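Local coordinates for fiber protein 2 (PDB 2BZV) that forms the short fiber spikes of an enteric adenovirus, whose trimeric knob is the receptor-binding domain and is thought to help attach the virion to host cells, at residues L38-T43 and L72-D77. Numbering follows the deposited sequence.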
ATOM      1  N   LEU A  38     -20.240   6.426  -4.004  1.00  9.36           N
ATOM      2  CA  LEU A  38     -19.179   5.773  -3.249  1.00  9.71           C
ATOM      3  C   LEU A  38     -18.455   4.792  -4.142  1.00  9.00           C
ATOM      4  O   LEU A  38     -19.067   3.870  -4.698  1.00 10.04           O
ATOM      5  CB  LEU A  38     -19.758   5.020  -2.050  1.00 10.22           C
ATOM      6  CG  LEU A  38     -18.709   4.236  -1.234  1.00 13.21           C
ATOM      7  CD1 LEU A  38     -17.726   5.180  -0.549  1.00 12.78           C
ATOM      8  CD2 LEU A  38     -19.380   3.357  -0.210  1.00 16.96           C
ATOM      9  N   PHE A  39     -17.150   4.971  -4.260  1.00  8.87           N
ATOM     10  CA  PHE A  39     -16.299   4.005  -4.940  1.00  8.78           C
ATOM     11  C   PHE A  39     -15.309   3.447  -3.925  1.00  8.14           C
ATOM     12  O   PHE A  39     -14.342   4.093  -3.555  1.00 10.03           O
ATOM     13  CB  PHE A  39     -15.565   4.647  -6.114  1.00  9.71           C
ATOM     14  CG  PHE A  39     -14.617   3.691  -6.776  1.00 11.04           C
ATOM     15  CD1 PHE A  39     -15.081   2.605  -7.478  1.00 14.51           C
ATOM     16  CD2 PHE A  39     -13.243   3.852  -6.610  1.00 16.17           C
ATOM     17  CE1 PHE A  39     -14.204   1.693  -8.083  1.00 14.22           C
ATOM     18  CE2 PHE A  39     -12.367   2.972  -7.224  1.00 17.10           C
ATOM     19  CZ  PHE A  39     -12.852   1.905  -7.973  1.00 14.74           C
ATOM     20  N   LEU A  40     -15.591   2.231  -3.478  1.00  8.02           N
ATOM     21  CA  LEU A  40     -14.729   1.472  -2.564  1.00  7.53           C
ATOM     22  C   LEU A  40     -14.265   0.255  -3.338  1.00  7.07           C
ATOM     23  O   LEU A  40     -15.092  -0.450  -3.927  1.00  7.62           O
ATOM     24  CB  LEU A  40     -15.514   1.071  -1.317  1.00  8.21           C
ATOM     25  CG  LEU A  40     -14.798   0.124  -0.360  1.00  8.23           C
ATOM     26  CD1 LEU A  40     -13.498   0.714   0.188  1.00  8.61           C
ATOM     27  CD2 LEU A  40     -15.709  -0.227   0.799  1.00  9.69           C
ATOM     28  N   CYS A  41     -12.952   0.010  -3.334  1.00  6.63           N
ATOM     29  CA  CYS A  41     -12.375  -1.133  -4.016  1.00  6.82           C
ATOM     30  C   CYS A  41     -11.448  -1.849  -3.042  1.00  6.37           C
ATOM     31  O   CYS A  41     -10.539  -1.205  -2.487  1.00  7.08           O
ATOM     32  CB  CYS A  41     -11.599  -0.672  -5.256  1.00  7.47           C
ATOM     33  SG  CYS A  41     -10.854  -2.044  -6.183  1.00  8.85           S
ATOM     34  N   LEU A  42     -11.695  -3.139  -2.825  1.00  6.41           N
ATOM     35  CA  LEU A  42     -10.900  -3.993  -1.940  1.00  6.31           C
ATOM     36  C   LEU A  42     -10.244  -5.071  -2.771  1.00  6.07           C
ATOM     37  O   LEU A  42     -10.942  -5.785  -3.490  1.00  6.81           O
ATOM     38  CB  LEU A  42     -11.807  -4.674  -0.899  1.00  6.53           C
ATOM     39  CG  LEU A  42     -12.669  -3.753  -0.029  1.00  7.20           C
ATOM     40  CD1 LEU A  42     -13.520  -4.590   0.919  1.00  8.53           C
ATOM     41  CD2 LEU A  42     -11.817  -2.753   0.735  1.00  8.49           C
ATOM     42  N   THR A  43      -8.929  -5.234  -2.626  1.00  6.08           N
ATOM     43  CA  THR A  43      -8.253  -6.354  -3.290  1.00  6.31           C
ATOM     44  C   THR A  43      -7.487  -7.149  -2.238  1.00  6.29           C
ATOM     45  O   THR A  43      -6.756  -6.605  -1.409  1.00  7.06           O
ATOM     46  CB  THR A  43      -7.335  -5.914  -4.453  1.00  6.60           C
ATOM     47  OG1 THR A  43      -6.326  -5.024  -3.972  1.00  6.90           O
ATOM     48  CG2 THR A  43      -8.155  -5.224  -5.522  1.00  7.12           C
ATOM     49  N   LEU A  72     -19.293   7.057   7.377  1.00 11.15           N
ATOM     50  CA  LEU A  72     -19.985   6.039   6.597  1.00 11.88           C
ATOM     51  C   LEU A  72     -19.669   4.697   7.217  1.00 10.38           C
ATOM     52  O   LEU A  72     -18.498   4.334   7.316  1.00 10.39           O
ATOM     53  CB  LEU A  72     -19.499   6.046   5.140  1.00 13.25           C
ATOM     54  CG  LEU A  72     -19.955   4.860   4.270  1.00 15.81           C
ATOM     55  CD1 LEU A  72     -21.453   4.946   4.044  1.00 17.79           C
ATOM     56  CD2 LEU A  72     -19.184   4.820   2.943  1.00 17.80           C
ATOM     57  N   LYS A  73     -20.698   3.951   7.595  1.00 10.59           N
ATOM     58  CA  LYS A  73     -20.526   2.621   8.166  1.00 10.45           C
ATOM     59  C   LYS A  73     -21.031   1.561   7.201  1.00  9.90           C
ATOM     60  O   LYS A  73     -22.171   1.635   6.725  1.00 12.14           O
ATOM     61  CB  LYS A  73     -21.262   2.515   9.502  1.00 11.83           C
ATOM     62  CG  LYS A  73     -20.977   1.214  10.210  1.00 13.44           C
ATOM     63  CD  LYS A  73     -21.522   1.288  11.617  1.00 15.87           C
ATOM     64  CE  LYS A  73     -21.161   0.008  12.336  1.00 17.12           C
ATOM     65  NZ  LYS A  73     -21.738   0.016  13.721  1.00 21.41           N
ATOM     66  N   LEU A  74     -20.193   0.566   6.941  1.00  8.93           N
ATOM     67  CA  LEU A  74     -20.572  -0.592   6.131  1.00  8.78           C
ATOM     68  C   LEU A  74     -20.575  -1.809   7.055  1.00  8.27           C
ATOM     69  O   LEU A  74     -19.511  -2.274   7.479  1.00  8.23           O
ATOM     70  CB  LEU A  74     -19.602  -0.819   4.971  1.00  9.12           C
ATOM     71  CG  LEU A  74     -19.453   0.366   4.003  1.00 10.54           C
ATOM     72  CD1 LEU A  74     -18.501  -0.015   2.893  1.00 11.84           C
ATOM     73  CD2 LEU A  74     -20.787   0.805   3.413  1.00 11.73           C
ATOM     74  N   PRO A  75     -21.766  -2.298   7.413  1.00  8.41           N
ATOM     75  CA  PRO A  75     -21.889  -3.453   8.296  1.00  8.82           C
ATOM     76  C   PRO A  75     -22.040  -4.755   7.522  1.00  8.50           C
ATOM     77  O   PRO A  75     -22.665  -4.766   6.451  1.00  9.18           O
ATOM     78  CB  PRO A  75     -23.193  -3.147   9.050  1.00  9.34           C
ATOM     79  CG  PRO A  75     -24.050  -2.457   8.014  1.00 10.16           C
ATOM     80  CD  PRO A  75     -23.092  -1.741   7.078  1.00  9.35           C
ATOM     81  N   PHE A  76     -21.500  -5.838   8.074  1.00  8.58           N
ATOM     82  CA  PHE A  76     -21.569  -7.160   7.445  1.00  8.73           C
ATOM     83  C   PHE A  76     -22.012  -8.189   8.474  1.00  8.82           C
ATOM     84  O   PHE A  76     -21.740  -8.044   9.667  1.00  9.39           O
ATOM     85  CB  PHE A  76     -20.200  -7.588   6.892  1.00  8.88           C
ATOM     86  CG  PHE A  76     -19.643  -6.628   5.866  1.00  8.62           C
ATOM     87  CD1 PHE A  76     -19.810  -6.857   4.505  1.00  9.43           C
ATOM     88  CD2 PHE A  76     -18.955  -5.500   6.266  1.00 10.71           C
ATOM     89  CE1 PHE A  76     -19.304  -5.949   3.579  1.00 10.17           C
ATOM     90  CE2 PHE A  76     -18.445  -4.601   5.351  1.00 12.20           C
ATOM     91  CZ  PHE A  76     -18.624  -4.827   4.007  1.00 11.37           C
ATOM     92  N   ASP A  77     -22.666  -9.243   7.993  1.00  9.72           N
ATOM     93  CA  ASP A  77     -22.984 -10.366   8.872  1.00 10.20           C
ATOM     94  C   ASP A  77     -21.750 -11.249   9.079  1.00 10.30           C
ATOM     95  O   ASP A  77     -20.671 -10.990   8.517  1.00 10.29           O
ATOM     96  CB  ASP A  77     -24.229 -11.131   8.382  1.00 10.57           C
ATOM     97  CG  ASP A  77     -24.019 -11.921   7.095  1.00 11.08           C
ATOM     98  OD1 ASP A  77     -22.865 -12.136   6.667  1.00 11.17           O
ATOM     99  OD2 ASP A  77     -25.047 -12.347   6.518  1.00 13.84           O
TER
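Leu38 and Leu72 meet methyl to methyl across the interface between two facing sheets, and Leu40 and Leu74 repeat the meeting two residues further along each strand. In the first pair CD2 of Leu72 rests against the fork of Leu38, 3.5 Å from Leu38 CD2 and 3.8 Å from Leu38 CD1. The second pair is narrower: a single methyl from each side touches, Leu40 CD2 lying 3.5 Å from Leu74 CD1. Both close approaches are a little tighter than ordinary carbon–carbon contact.

Both pairs meet tip to tip. Leu38 and Leu72 share one conformation, with CG anti to the backbone N. Leu40 likewise holds CG opposite its backbone N (chi1 172°), whereas Leu74 turns CG beside its own N (chi1 -58°); the different torsions still bring one methyl of each together. Leucine suits these places because its branch lies one carbon beyond CB, long enough to help bridge CA atoms 10.7 Å apart between Leu40 and Leu74.

Strand 36-45 belongs to one antiparallel sheet and strand 69-76 to the other, so the contact joins the two layers of the knob's beta-sandwich near the centre of the subunit. Ile53 of strand 48-57 touches Leu38 and Leu40; from strand 146-153, Trp152 touches Leu72 and Phe150 touches Leu74. With no hydrogen bond between the segments, the layers are held here by dispersion and the exclusion of water from buried methyls.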